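Local coordinates for protein EscN (PDB 2OBL) that belongs to the ATP synthase alpha/beta family of P-loop NTPase-fold proteins and is the EscN protein of a bacterial type III secretion system, at residues 63-68 and 323-328; 99-104 and 149-154; 143-148 and 170-175; 205-210 and 215-220; 267-272 and 276-281. The protein carries 1 engineered substitution. All coordinates share one frame; numbering follows the deposited sequence.

Contact 1: residues 63-68 and 323-328; sequences DGLLTC and NFIQQS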
# COMPACT_ATOMS: atom_id res chain seq x y z
N ASP A 63 3.69 1.81 11.24
CA ASP A 63 5.00 1.46 11.79
C ASP A 63 4.91 1.02 13.26
O ASP A 63 5.64 0.13 13.72
CB ASP A 63 5.96 2.65 11.69
CG ASP A 63 6.27 3.06 10.24
OD1 ASP A 63 6.05 2.26 9.31
OD2 ASP A 63 6.74 4.20 10.05
N GLY A 64 4.02 1.68 14.00
CA GLY A 64 3.85 1.38 15.42
C GLY A 64 3.03 0.14 15.71
O GLY A 64 3.44 -0.70 16.52
N LEU A 65 1.88 0.01 15.05
CA LEU A 65 0.88 -1.00 15.44
C LEU A 65 0.69 -2.13 14.44
O LEU A 65 0.06 -3.14 14.77
CB LEU A 65 -0.48 -0.35 15.66
CG LEU A 65 -0.52 0.84 16.62
CD1 LEU A 65 -1.94 1.40 16.66
CD2 LEU A 65 -0.07 0.40 18.02
N LEU A 66 1.18 -1.95 13.21
CA LEU A 66 0.90 -2.90 12.14
C LEU A 66 2.13 -3.03 11.26
O LEU A 66 2.04 -2.98 10.03
CB LEU A 66 -0.26 -2.38 11.28
CG LEU A 66 -1.59 -2.09 11.99
CD1 LEU A 66 -2.46 -1.06 11.21
CD2 LEU A 66 -2.33 -3.40 12.18
N THR A 67 3.28 -3.17 11.91
CA THR A 67 4.57 -2.98 11.24
C THR A 67 4.78 -3.86 10.01
O THR A 67 4.56 -5.07 10.05
CB THR A 67 5.73 -3.22 12.21
OG1 THR A 67 5.40 -2.65 13.49
CG2 THR A 67 7.00 -2.61 11.67
N CYS A 68 5.19 -3.21 8.93
CA CYS A 68 5.43 -3.88 7.65
C CYS A 68 6.82 -4.48 7.65
O CYS A 68 7.67 -4.07 8.43
CB CYS A 68 5.35 -2.89 6.50
SG CYS A 68 3.75 -2.15 6.25
N ASN A 323 -3.37 11.40 19.19
CA ASN A 323 -2.27 12.19 18.62
C ASN A 323 -1.19 11.33 17.98
O ASN A 323 -0.45 11.79 17.10
CB ASN A 323 -1.62 13.07 19.69
CG ASN A 323 -2.47 14.27 20.06
OD1 ASN A 323 -3.51 14.52 19.46
ND2 ASN A 323 -2.02 15.01 21.06
N PHE A 324 -1.10 10.09 18.45
CA PHE A 324 -0.13 9.14 17.92
C PHE A 324 -0.60 8.59 16.56
O PHE A 324 0.14 8.63 15.56
CB PHE A 324 0.09 8.00 18.92
CG PHE A 324 1.01 6.90 18.42
CD1 PHE A 324 2.39 7.08 18.42
CD2 PHE A 324 0.49 5.70 17.95
CE1 PHE A 324 3.23 6.08 17.96
CE2 PHE A 324 1.34 4.69 17.48
CZ PHE A 324 2.71 4.89 17.50
N ILE A 325 -1.83 8.08 16.51
CA ILE A 325 -2.30 7.42 15.29
C ILE A 325 -2.80 8.41 14.24
O ILE A 325 -2.68 8.15 13.04
CB ILE A 325 -3.37 6.34 15.56
CG1 ILE A 325 -4.59 6.93 16.27
CG2 ILE A 325 -2.75 5.18 16.34
CD1 ILE A 325 -5.71 5.92 16.53
N GLN A 326 -3.36 9.53 14.68
CA GLN A 326 -3.67 10.59 13.74
C GLN A 326 -2.37 11.31 13.45
O GLN A 326 -1.53 11.52 14.35
CB GLN A 326 -4.75 11.54 14.29
CG GLN A 326 -6.11 10.88 14.44
CD GLN A 326 -7.15 11.81 15.05
OE1 GLN A 326 -7.81 11.46 16.03
NE2 GLN A 326 -7.27 13.01 14.49
N GLN A 327 -2.17 11.67 12.19
CA GLN A 327 -0.90 12.22 11.75
C GLN A 327 -1.10 13.03 10.48
O GLN A 327 -1.60 12.53 9.48
CB GLN A 327 0.06 11.07 11.46
CG GLN A 327 1.48 11.49 11.17
CD GLN A 327 2.35 10.28 10.94
OE1 GLN A 327 1.89 9.15 11.05
NE2 GLN A 327 3.62 10.50 10.62
N SER A 328 -0.71 14.30 10.54
CA SER A 328 -0.80 15.16 9.36
C SER A 328 0.35 14.86 8.40
O SER A 328 1.34 14.22 8.77
CB SER A 328 -0.73 16.63 9.77
OG SER A 328 0.54 16.92 10.30
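Phe324 presents the edge of its ring to helix 60-65, with Gly64 and Leu65 both lying near the ring plane rather than over a face. The closer of the two approaches is from Phe324 CZ to Gly64 CA, at 4.2 Å. Because Gly64 has no side chain, the ring can come directly up to the backbone at this position. The same rim continues to Leu65, where Phe324 CE2 lies 4.4 Å from Leu65 CG. Phe324 reaches across because its CG is anti to the backbone N (chi1 176°), which turns the ring toward helix 60-65.

Ile325 supplies the second half of the contact through its CG2 branch, which sits 3.9 Å from Leu65 CD1. The Leu65 and Ile325 side chains cross at about a right angle and meet through one methyl of each. Ile325 CG1 lies between its backbone N and carbonyl carbon (chi1 59°), which leaves CG2 as the branch facing Leu65. No hydrogen bond spans the two segments. Just beyond the contact the chain turns out of the helix, and Thr67 OG1 bonds back to Asp63 O over 2.8 Å, approaching from above the carbonyl plane.

Both segments are ends of helices, 60-65 and 318-325, and Arg60 ties them together by hydrogen bonds to Phe324 O and Gln326 O. Around this buried junction, helix 275-290 packs against Leu65 through Ala281 and Cys284 and against Ile325 through Ile288, while helix 335-345 covers Leu65 with Leu342 and Phe324 with Ser341 and Val345.

Contact 2: residues 99-104 and 149-154; sequences IIVLAL and TTIAEY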
# COMPACT_ATOMS: atom_id res chain seq x y z
N ILE A 99 14.18 3.03 -4.10
CA ILE A 99 13.51 3.29 -5.36
C ILE A 99 12.03 2.99 -5.20
O ILE A 99 11.66 1.98 -4.61
CB ILE A 99 14.03 2.33 -6.45
CG1 ILE A 99 15.55 2.47 -6.63
CG2 ILE A 99 13.29 2.54 -7.77
CD1 ILE A 99 15.95 3.69 -7.42
N ILE A 100 11.18 3.86 -5.74
CA ILE A 100 9.74 3.62 -5.73
C ILE A 100 9.27 3.46 -7.17
O ILE A 100 9.55 4.29 -8.03
CB ILE A 100 8.96 4.79 -5.07
CG1 ILE A 100 9.45 5.03 -3.64
CG2 ILE A 100 7.46 4.47 -5.06
CD1 ILE A 100 8.99 6.37 -3.09
N VAL A 101 8.56 2.36 -7.43
CA VAL A 101 7.93 2.18 -8.71
C VAL A 101 6.44 2.25 -8.49
O VAL A 101 5.87 1.42 -7.78
CB VAL A 101 8.33 0.84 -9.36
CG1 VAL A 101 7.62 0.65 -10.68
CG2 VAL A 101 9.84 0.76 -9.52
N LEU A 102 5.82 3.26 -9.09
CA LEU A 102 4.39 3.51 -8.95
C LEU A 102 3.67 3.08 -10.21
O LEU A 102 4.15 3.33 -11.33
CB LEU A 102 4.15 5.00 -8.71
CG LEU A 102 4.20 5.49 -7.27
CD1 LEU A 102 4.49 6.97 -7.20
CD2 LEU A 102 2.87 5.19 -6.58
N ALA A 103 2.54 2.41 -10.03
CA ALA A 103 1.66 2.11 -11.13
C ALA A 103 0.35 2.80 -10.80
O ALA A 103 -0.34 2.44 -9.83
CB ALA A 103 1.46 0.62 -11.30
N LEU A 104 0.04 3.84 -11.58
CA LEU A 104 -1.20 4.58 -11.41
C LEU A 104 -2.14 4.23 -12.55
O LEU A 104 -1.97 4.71 -13.69
CB LEU A 104 -0.92 6.09 -11.38
CG LEU A 104 0.12 6.56 -10.35
CD1 LEU A 104 0.30 8.06 -10.44
CD2 LEU A 104 -0.30 6.14 -8.96
N THR A 149 5.93 -4.04 -12.39
CA THR A 149 6.54 -5.16 -11.67
C THR A 149 7.93 -5.47 -12.24
O THR A 149 8.90 -5.67 -11.50
CB THR A 149 5.62 -6.40 -11.65
OG1 THR A 149 4.36 -6.05 -11.04
CG2 THR A 149 6.26 -7.54 -10.81
N THR A 150 8.02 -5.47 -13.56
CA THR A 150 9.28 -5.75 -14.26
C THR A 150 10.33 -4.69 -13.95
O THR A 150 11.49 -5.01 -13.74
CB THR A 150 9.03 -5.86 -15.77
OG1 THR A 150 8.17 -6.99 -16.01
CG2 THR A 150 10.36 -6.09 -16.52
N ILE A 151 9.92 -3.44 -13.93
CA ILE A 151 10.83 -2.36 -13.59
C ILE A 151 11.32 -2.48 -12.14
O ILE A 151 12.51 -2.25 -11.85
CB ILE A 151 10.20 -0.98 -13.87
CG1 ILE A 151 10.03 -0.77 -15.39
CG2 ILE A 151 11.05 0.13 -13.27
CD1 ILE A 151 9.12 0.40 -15.74
N ALA A 152 10.42 -2.83 -11.23
CA ALA A 152 10.79 -3.08 -9.85
C ALA A 152 11.84 -4.19 -9.76
O ALA A 152 12.78 -4.08 -8.98
CB ALA A 152 9.54 -3.45 -8.99
N GLU A 153 11.68 -5.24 -10.56
CA GLU A 153 12.65 -6.33 -10.59
C GLU A 153 14.01 -5.86 -11.10
O GLU A 153 15.06 -6.26 -10.59
CB GLU A 153 12.13 -7.50 -11.44
CG GLU A 153 10.95 -8.23 -10.81
CD GLU A 153 10.24 -9.14 -11.79
OE1 GLU A 153 10.37 -8.93 -13.01
OE2 GLU A 153 9.55 -10.07 -11.32
N TYR A 154 13.99 -5.00 -12.11
CA TYR A 154 15.23 -4.45 -12.65
C TYR A 154 16.00 -3.72 -11.55
O TYR A 154 17.20 -3.94 -11.37
CB TYR A 154 14.99 -3.52 -13.84
CG TYR A 154 16.22 -2.70 -14.17
CD1 TYR A 154 17.31 -3.27 -14.84
CD2 TYR A 154 16.32 -1.38 -13.78
CE1 TYR A 154 18.44 -2.53 -15.11
CE2 TYR A 154 17.44 -0.63 -14.05
CZ TYR A 154 18.49 -1.20 -14.71
OH TYR A 154 19.60 -0.43 -14.97
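Beside Ile151 and Ala152, the two helix residues that rest on Val101, the hydroxyl OG1 of Thr150 is gripped by Arg206 NH2 and by the carbonyl O of Phe146 one turn earlier. Arg206 also forms a salt bridge through NE to Glu153 OE2, so two polar residues of the helix are tied to one guanidinium.

The contact itself is apolar. Val101 CG2 does all the touching from the strand: it lies 4.0 Å from Ala152 CA and 4.0 Å from Ile151 CG2, with Ala152 CB slightly farther, at 4.3 Å. The methyl faces the notch formed by the Ile151 branch and the Ala152 backbone. Ile151 has CG2 anti to its backbone N, pointing this branch at the valine, and the two side chains cross obliquely. The small side chain of Ala152 is consistent with the close approach of strand and helix, the CA atoms of Val101 and Ala152 being 6.1 Å apart.

Strand 99-105 lies between the parallel strands 127-132 and 161-167, and helix 138-156 connects those two across it. This is a beta-alpha-beta crossover, the building unit of the parallel sheet in P-loop NTPase domains.

Contact 3: residues 143-148 and 170-175; sequences KAAFTA and TRYARA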
# COMPACT_ATOMS: atom_id res chain seq x y z
N LYS A 143 -1.41 -4.02 -18.95
CA LYS A 143 0.04 -4.22 -19.05
C LYS A 143 0.82 -3.38 -18.04
O LYS A 143 1.92 -3.75 -17.62
CB LYS A 143 0.54 -3.98 -20.49
CG LYS A 143 0.21 -5.13 -21.45
CD LYS A 143 0.45 -4.73 -22.91
CE LYS A 143 0.29 -5.94 -23.85
NZ LYS A 143 0.96 -5.69 -25.18
N ALA A 144 0.23 -2.25 -17.63
CA ALA A 144 0.92 -1.35 -16.69
C ALA A 144 1.34 -2.07 -15.41
O ALA A 144 2.39 -1.78 -14.87
CB ALA A 144 0.05 -0.14 -16.34
N ALA A 145 0.52 -3.01 -14.94
CA ALA A 145 0.83 -3.74 -13.73
C ALA A 145 2.10 -4.59 -13.92
O ALA A 145 2.93 -4.70 -13.01
CB ALA A 145 -0.34 -4.64 -13.36
N PHE A 146 2.23 -5.20 -15.09
CA PHE A 146 3.39 -6.05 -15.39
C PHE A 146 4.61 -5.19 -15.66
O PHE A 146 5.70 -5.50 -15.20
CB PHE A 146 3.08 -6.96 -16.57
CG PHE A 146 2.02 -7.98 -16.28
CD1 PHE A 146 2.37 -9.25 -15.85
CD2 PHE A 146 0.67 -7.66 -16.44
CE1 PHE A 146 1.39 -10.21 -15.56
CE2 PHE A 146 -0.32 -8.60 -16.15
CZ PHE A 146 0.05 -9.87 -15.71
N THR A 147 4.42 -4.09 -16.39
CA THR A 147 5.52 -3.16 -16.64
C THR A 147 6.13 -2.65 -15.33
O THR A 147 7.35 -2.68 -15.14
CB THR A 147 5.01 -1.97 -17.46
OG1 THR A 147 4.72 -2.41 -18.79
CG2 THR A 147 6.03 -0.83 -17.48
N ALA A 148 5.27 -2.20 -14.43
CA ALA A 148 5.71 -1.74 -13.12
C ALA A 148 6.48 -2.84 -12.38
O ALA A 148 7.53 -2.60 -11.81
CB ALA A 148 4.51 -1.27 -12.30
N THR A 170 -7.53 -3.09 -8.23
CA THR A 170 -8.93 -3.10 -8.67
C THR A 170 -9.08 -2.68 -10.14
O THR A 170 -9.76 -3.35 -10.92
CB THR A 170 -9.77 -2.15 -7.79
OG1 THR A 170 -9.73 -2.62 -6.44
CG2 THR A 170 -11.22 -2.09 -8.29
N ARG A 171 -8.45 -1.57 -10.51
CA ARG A 171 -8.60 -1.09 -11.89
C ARG A 171 -7.73 -1.85 -12.86
O ARG A 171 -8.08 -1.99 -14.05
CB ARG A 171 -8.38 0.43 -11.97
CG ARG A 171 -9.48 1.21 -11.24
CD ARG A 171 -9.50 2.67 -11.65
NE ARG A 171 -10.27 3.50 -10.72
CZ ARG A 171 -11.54 3.83 -10.90
NH1 ARG A 171 -12.19 3.40 -11.97
NH2 ARG A 171 -12.16 4.60 -10.01
N TYR A 172 -6.62 -2.40 -12.36
CA TYR A 172 -5.84 -3.35 -13.15
C TYR A 172 -6.75 -4.52 -13.53
O TYR A 172 -6.77 -4.96 -14.69
CB TYR A 172 -4.64 -3.92 -12.37
CG TYR A 172 -4.29 -5.29 -12.90
CD1 TYR A 172 -3.55 -5.43 -14.07
CD2 TYR A 172 -4.76 -6.45 -12.28
CE1 TYR A 172 -3.27 -6.67 -14.60
CE2 TYR A 172 -4.48 -7.70 -12.80
CZ TYR A 172 -3.74 -7.80 -13.97
OH TYR A 172 -3.46 -9.04 -14.49
N ALA A 173 -7.48 -5.04 -12.54
CA ALA A 173 -8.32 -6.23 -12.75
C ALA A 173 -9.47 -5.96 -13.72
O ALA A 173 -9.85 -6.83 -14.51
CB ALA A 173 -8.85 -6.75 -11.42
N ARG A 174 -10.04 -4.75 -13.66
CA ARG A 174 -11.11 -4.40 -14.56
C ARG A 174 -10.57 -4.32 -15.99
O ARG A 174 -11.23 -4.74 -16.93
CB ARG A 174 -11.75 -3.08 -14.16
CG ARG A 174 -12.56 -3.18 -12.87
CD ARG A 174 -13.00 -1.80 -12.43
NE ARG A 174 -13.67 -1.84 -11.13
CZ ARG A 174 -14.02 -0.75 -10.45
NH1 ARG A 174 -13.77 0.45 -10.96
NH2 ARG A 174 -14.64 -0.87 -9.28
N ALA A 175 -9.37 -3.79 -16.15
CA ALA A 175 -8.72 -3.76 -17.47
C ALA A 175 -8.45 -5.20 -17.95
O ALA A 175 -8.76 -5.55 -19.08
CB ALA A 175 -7.42 -2.95 -17.43
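Tyr172 has its CG anti to the backbone N (chi1 153°), swinging the ring off helix 169-182 toward Ala145, while Phe146 has its CG anti to the carbonyl carbon (chi1 -66°), which brings the far end of its ring alongside the tyrosine. The methyl of Ala145 takes the closest approach, with CB 3.4 Å from Tyr172 CD1. This is a tight carbon-carbon contact, and it continues to the neighbouring ring carbon, Tyr172 CE1, 3.8 Å from Ala145 CB.

Farther out along the tyrosine, Phe146 CE2 lies 3.9 Å from Tyr172 CE1 and 3.6 Å from Tyr172 OH. The two aromatic side chains cross at a slant, and they meet without forming a stack. Ala145 and Phe146 therefore touch successive parts of one side chain, from its inner ring carbons to its hydroxyl. That hydroxyl is satisfied beyond the two segments by a hydrogen bond with Ser199 OG, which would help hold the phenol end in place. The backbones come within 6.7 Å, from Ala145 CA to Tyr172 CA, a spacing that the small alanine permits.

Helices 138-156 and 169-182 are consecutive helices of the domain, joined through strand 161-167. Strand 99-105 runs beneath them, its Ile105 touching both Ala144 and Tyr172. Leu203 of helix 194-204 packs on both Phe146 and Tyr172, and Tyr39 meets the Phe146 ring.

Contact 4: residues 205-210 and 215-220; sequences ERAGPA and ITAIYT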
# COMPACT_ATOMS: atom_id res chain seq x y z
N GLU A 205 3.33 -12.72 -6.50
CA GLU A 205 4.42 -13.61 -6.13
C GLU A 205 5.77 -13.07 -6.62
O GLU A 205 6.81 -13.56 -6.21
CB GLU A 205 4.16 -15.04 -6.61
CG GLU A 205 3.01 -15.74 -5.85
CD GLU A 205 2.84 -17.21 -6.24
OE1 GLU A 205 3.73 -17.75 -6.93
OE2 GLU A 205 1.81 -17.82 -5.86
N ARG A 206 5.75 -12.06 -7.48
CA ARG A 206 6.99 -11.43 -7.94
C ARG A 206 7.60 -10.44 -6.95
O ARG A 206 8.79 -10.16 -7.00
CB ARG A 206 6.81 -10.81 -9.33
CG ARG A 206 6.66 -11.88 -10.40
CD ARG A 206 6.12 -11.31 -11.69
NE ARG A 206 7.10 -10.51 -12.40
CZ ARG A 206 6.86 -9.94 -13.58
NH1 ARG A 206 5.67 -10.09 -14.15
NH2 ARG A 206 7.81 -9.23 -14.18
N ALA A 207 6.79 -9.92 -6.03
CA ALA A 207 7.31 -9.13 -4.92
C ALA A 207 7.98 -10.08 -3.92
O ALA A 207 7.73 -11.29 -3.95
CB ALA A 207 6.17 -8.37 -4.24
N GLY A 208 8.82 -9.55 -3.04
CA GLY A 208 9.45 -10.37 -1.99
C GLY A 208 10.89 -10.01 -1.68
O GLY A 208 11.51 -9.23 -2.40
N PRO A 209 11.44 -10.59 -0.60
CA PRO A 209 12.84 -10.36 -0.26
C PRO A 209 13.75 -11.06 -1.27
O PRO A 209 13.32 -11.97 -1.97
CB PRO A 209 13.00 -11.02 1.12
CG PRO A 209 11.61 -11.34 1.58
CD PRO A 209 10.77 -11.49 0.36
N ALA A 210 15.01 -10.63 -1.34
CA ALA A 210 15.97 -11.24 -2.24
C ALA A 210 17.37 -11.16 -1.67
O ALA A 210 17.62 -10.35 -0.78
CB ALA A 210 15.91 -10.57 -3.61
N ILE A 215 11.77 -6.31 -3.12
CA ILE A 215 10.57 -5.60 -3.55
C ILE A 215 9.53 -5.81 -2.47
O ILE A 215 9.11 -6.95 -2.18
CB ILE A 215 10.00 -6.14 -4.89
CG1 ILE A 215 11.03 -6.00 -6.02
CG2 ILE A 215 8.70 -5.43 -5.24
CD1 ILE A 215 10.53 -6.58 -7.32
N THR A 216 9.13 -4.71 -1.86
CA THR A 216 8.02 -4.68 -0.94
C THR A 216 6.93 -4.02 -1.73
O THR A 216 7.17 -2.99 -2.39
CB THR A 216 8.35 -3.84 0.30
OG1 THR A 216 9.55 -4.34 0.90
CG2 THR A 216 7.21 -3.90 1.32
N ALA A 217 5.73 -4.59 -1.71
CA ALA A 217 4.70 -4.12 -2.61
C ALA A 217 3.44 -3.74 -1.86
O ALA A 217 3.05 -4.43 -0.93
CB ALA A 217 4.41 -5.18 -3.67
N ILE A 218 2.84 -2.63 -2.27
CA ILE A 218 1.56 -2.20 -1.73
C ILE A 218 0.58 -2.15 -2.88
O ILE A 218 0.83 -1.47 -3.88
CB ILE A 218 1.70 -0.81 -1.12
CG1 ILE A 218 2.53 -0.86 0.15
CG2 ILE A 218 0.33 -0.20 -0.84
CD1 ILE A 218 2.89 0.55 0.69
N TYR A 219 -0.53 -2.86 -2.72
CA TYR A 219 -1.59 -2.94 -3.74
C TYR A 219 -2.86 -2.32 -3.18
O TYR A 219 -3.32 -2.72 -2.10
CB TYR A 219 -1.87 -4.40 -4.10
CG TYR A 219 -0.65 -5.14 -4.58
CD1 TYR A 219 -0.27 -5.10 -5.92
CD2 TYR A 219 0.15 -5.87 -3.68
CE1 TYR A 219 0.86 -5.77 -6.37
CE2 TYR A 219 1.30 -6.53 -4.11
CZ TYR A 219 1.63 -6.49 -5.46
OH TYR A 219 2.75 -7.14 -5.89
N THR A 220 -3.44 -1.35 -3.87
CA THR A 220 -4.72 -0.80 -3.36
C THR A 220 -5.92 -1.52 -3.96
O THR A 220 -5.91 -1.94 -5.12
CB THR A 220 -4.87 0.70 -3.56
OG1 THR A 220 -5.02 0.99 -4.95
CG2 THR A 220 -3.65 1.45 -3.00
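Gly208 and Ile215 form an antiparallel hydrogen-bonded pair, with Gly208 N donating to Ile215 O over 2.8 Å and Ile215 N to Gly208 O over 3.0 Å. The first bond lies in the carbonyl plane but is bent at the hydrogen (147°). The second is nearly straight (177°), although its donor stands above the plane of the accepting carbonyl. Gly208 adopts a phi of 142°, which its lack of a side chain makes easy.

The side chains gather on Ala207, the residue before the pair. Its CB meets Ala217 CB at 3.7 Å, methyl to methyl, and Ile215 CG2 at 4.0 Å. From farther along the strand comes Tyr219, whose OH lies 4.0 Å from Ala207 CB. Ile215 divides its branches: CG2, anti to the backbone N, goes to Ala207, whereas Ile215 CD1 extends to Arg206 O at 4.0 Å. Ile215, Ala217 and Tyr219, alternate residues of the strand, thus follow one another across this small, alanine-centred patch, which Leu164 of strand 161-167 joins from the side of Ile215 and Ala217.

The polar work is done by the backbone and the apolar work by the side chains: two backbone bonds hold the short, weakly bonded strand 208-209 against strand 214-222 and satisfy both polar groups of Gly208 and of Ile215, while the buried methyls of Ala207 and Ala217 add apolar contact beside them.

Contact 5: residues 267-272 and 276-281; sequences RVMHNV and EHLRAA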
# COMPACT_ATOMS: atom_id res chain seq x y z
N ARG A 267 0.70 -9.68 9.07
CA ARG A 267 1.04 -11.07 9.38
C ARG A 267 2.52 -11.23 9.72
O ARG A 267 2.93 -12.29 10.22
CB ARG A 267 0.68 -12.02 8.24
CG ARG A 267 -0.80 -12.09 7.89
CD ARG A 267 -1.06 -13.17 6.86
NE ARG A 267 -0.91 -14.52 7.42
CZ ARG A 267 -1.92 -15.25 7.88
NH1 ARG A 267 -3.15 -14.76 7.84
NH2 ARG A 267 -1.71 -16.47 8.36
N VAL A 268 3.32 -10.21 9.43
CA VAL A 268 4.77 -10.30 9.61
C VAL A 268 5.30 -9.51 10.81
O VAL A 268 6.45 -9.66 11.19
CB VAL A 268 5.56 -9.86 8.34
CG1 VAL A 268 5.04 -10.60 7.08
CG2 VAL A 268 5.53 -8.34 8.16
N MET A 269 4.46 -8.64 11.37
CA MET A 269 4.90 -7.77 12.46
C MET A 269 5.65 -8.49 13.56
O MET A 269 6.72 -8.05 13.98
CB MET A 269 3.72 -7.02 13.06
CG MET A 269 4.09 -6.17 14.28
SD MET A 269 2.75 -5.09 14.76
CE MET A 269 3.60 -4.13 16.04
N HIS A 270 5.09 -9.58 14.06
CA HIS A 270 5.70 -10.28 15.19
C HIS A 270 7.11 -10.79 14.88
O HIS A 270 7.90 -11.08 15.79
CB HIS A 270 4.79 -11.41 15.67
CG HIS A 270 4.71 -12.57 14.73
ND1 HIS A 270 4.00 -12.52 13.55
CD2 HIS A 270 5.25 -13.80 14.79
CE1 HIS A 270 4.11 -13.68 12.92
NE2 HIS A 270 4.87 -14.48 13.66
N ASN A 271 7.41 -10.90 13.59
CA ASN A 271 8.72 -11.36 13.12
C ASN A 271 9.72 -10.24 12.86
O ASN A 271 10.90 -10.50 12.61
CB ASN A 271 8.57 -12.17 11.83
CG ASN A 271 7.88 -13.49 12.04
OD1 ASN A 271 7.15 -13.98 11.16
ND2 ASN A 271 8.11 -14.10 13.21
N VAL A 272 9.26 -8.99 12.90
CA VAL A 272 10.13 -7.86 12.54
C VAL A 272 10.25 -6.80 13.63
O VAL A 272 11.00 -5.83 13.47
CB VAL A 272 9.69 -7.17 11.21
CG1 VAL A 272 9.52 -8.19 10.10
CG2 VAL A 272 8.40 -6.37 11.41
N GLU A 276 8.87 -6.46 23.13
CA GLU A 276 8.36 -5.31 23.88
C GLU A 276 7.55 -4.38 22.98
O GLU A 276 6.51 -3.87 23.39
CB GLU A 276 9.50 -4.56 24.56
CG GLU A 276 10.62 -5.47 25.08
CD GLU A 276 11.54 -5.94 23.96
OE1 GLU A 276 11.96 -5.08 23.15
OE2 GLU A 276 11.83 -7.15 23.87
N HIS A 277 8.03 -4.16 21.77
CA HIS A 277 7.30 -3.38 20.78
C HIS A 277 5.94 -4.07 20.53
O HIS A 277 4.89 -3.42 20.55
CB HIS A 277 8.13 -3.29 19.48
CG HIS A 277 7.47 -2.53 18.38
ND1 HIS A 277 8.17 -2.04 17.29
CD2 HIS A 277 6.18 -2.17 18.18
CE1 HIS A 277 7.34 -1.42 16.47
NE2 HIS A 277 6.13 -1.49 16.99
N LEU A 278 5.96 -5.38 20.32
CA LEU A 278 4.72 -6.13 20.05
C LEU A 278 3.73 -5.98 21.20
O LEU A 278 2.51 -5.82 20.98
CB LEU A 278 5.05 -7.62 19.85
CG LEU A 278 3.97 -8.50 19.21
CD1 LEU A 278 3.68 -8.00 17.79
CD2 LEU A 278 4.42 -9.95 19.19
N ARG A 279 4.25 -6.03 22.43
CA ARG A 279 3.42 -5.90 23.64
C ARG A 279 2.79 -4.53 23.75
O ARG A 279 1.60 -4.42 24.06
CB ARG A 279 4.23 -6.18 24.91
CG ARG A 279 3.36 -6.17 26.17
CD ARG A 279 4.03 -5.51 27.39
NE ARG A 279 4.28 -4.07 27.19
CZ ARG A 279 3.36 -3.10 27.26
NH1 ARG A 279 3.73 -1.84 27.07
NH2 ARG A 279 2.09 -3.38 27.50
N ALA A 280 3.58 -3.48 23.52
CA ALA A 280 3.05 -2.12 23.56
C ALA A 280 1.98 -1.93 22.49
O ALA A 280 0.95 -1.31 22.75
CB ALA A 280 4.16 -1.11 23.37
N ALA A 281 2.23 -2.44 21.29
CA ALA A 281 1.25 -2.33 20.20
C ALA A 281 -0.05 -3.04 20.56
O ALA A 281 -1.14 -2.56 20.26
CB ALA A 281 1.80 -2.91 18.91
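The imidazole of His277 receives the methyl end of Met269 at a slant, with Met269 CE 3.8 Å from His277 NE2 and 3.9 Å from His277 CD2. The same NE2 is hydrogen-bonded to Gly64 O, which probably limits rotation of the ring and is consistent with a proton on NE2, since a carbonyl O can only accept. The other flat group, the His270 ring, has Asn271 CG over one face, 3.6 Å above its plane and toward the rim. The ring turns from helix 275-290, and His270 CB makes the contact.

Met269 has the largest share of the contact. With CG anti to the backbone N (chi1 175°) and the rest of the chain extended, it reaches straight across to the other helix. There Met269 CE packs on Ala281 CB at 3.6 Å, one turn beyond His277, so the methyl fits into the notch they form. The Met269 and His277 side chains cross at about a right angle. Leu278 fills the flank with both of its branches: Leu278 CD1 lies 4.0 Å from Met269 CG, and Leu278 CD2 lies 3.8 Å from His270 CB. Polar bonding across the two segments is absent, and the contact is apolar apart from the His277 imidazole.

Tyr335, Ile339 and Leu342 of helix 335-345 also touch His277. Helix 275-290 follows the short, weakly bonded helical turn 269-272 almost at once, and Thr274 OG1 hydrogen-bonds His277 N in the connection. The motif is a pair of consecutive helical pieces packed across a short connection, in the helical C-terminal part of the chain.

How the contacts relate
Along the chain, contact 1 joins an early helix end to a late one, and the other four are nested inside the loop it closes. Contacts 2, 3 and 4 form one group in the nucleotide-binding domain: contacts 2 and 3 share helix 138-156 and alternate along the chain, contact 4 reaches the same sheet as contact 2, and their centres are about 10 to 15 Å apart. Contacts 1 and 5 form a second group, with centres about 13 Å apart, where the C-terminal helices meet that domain. The centres of contacts 1 and 3 lie on opposite sides of the chain's centre, about 29 Å apart. Together they hold helices onto the sheet of the nucleotide-binding domain and join that domain to the C-terminal helices.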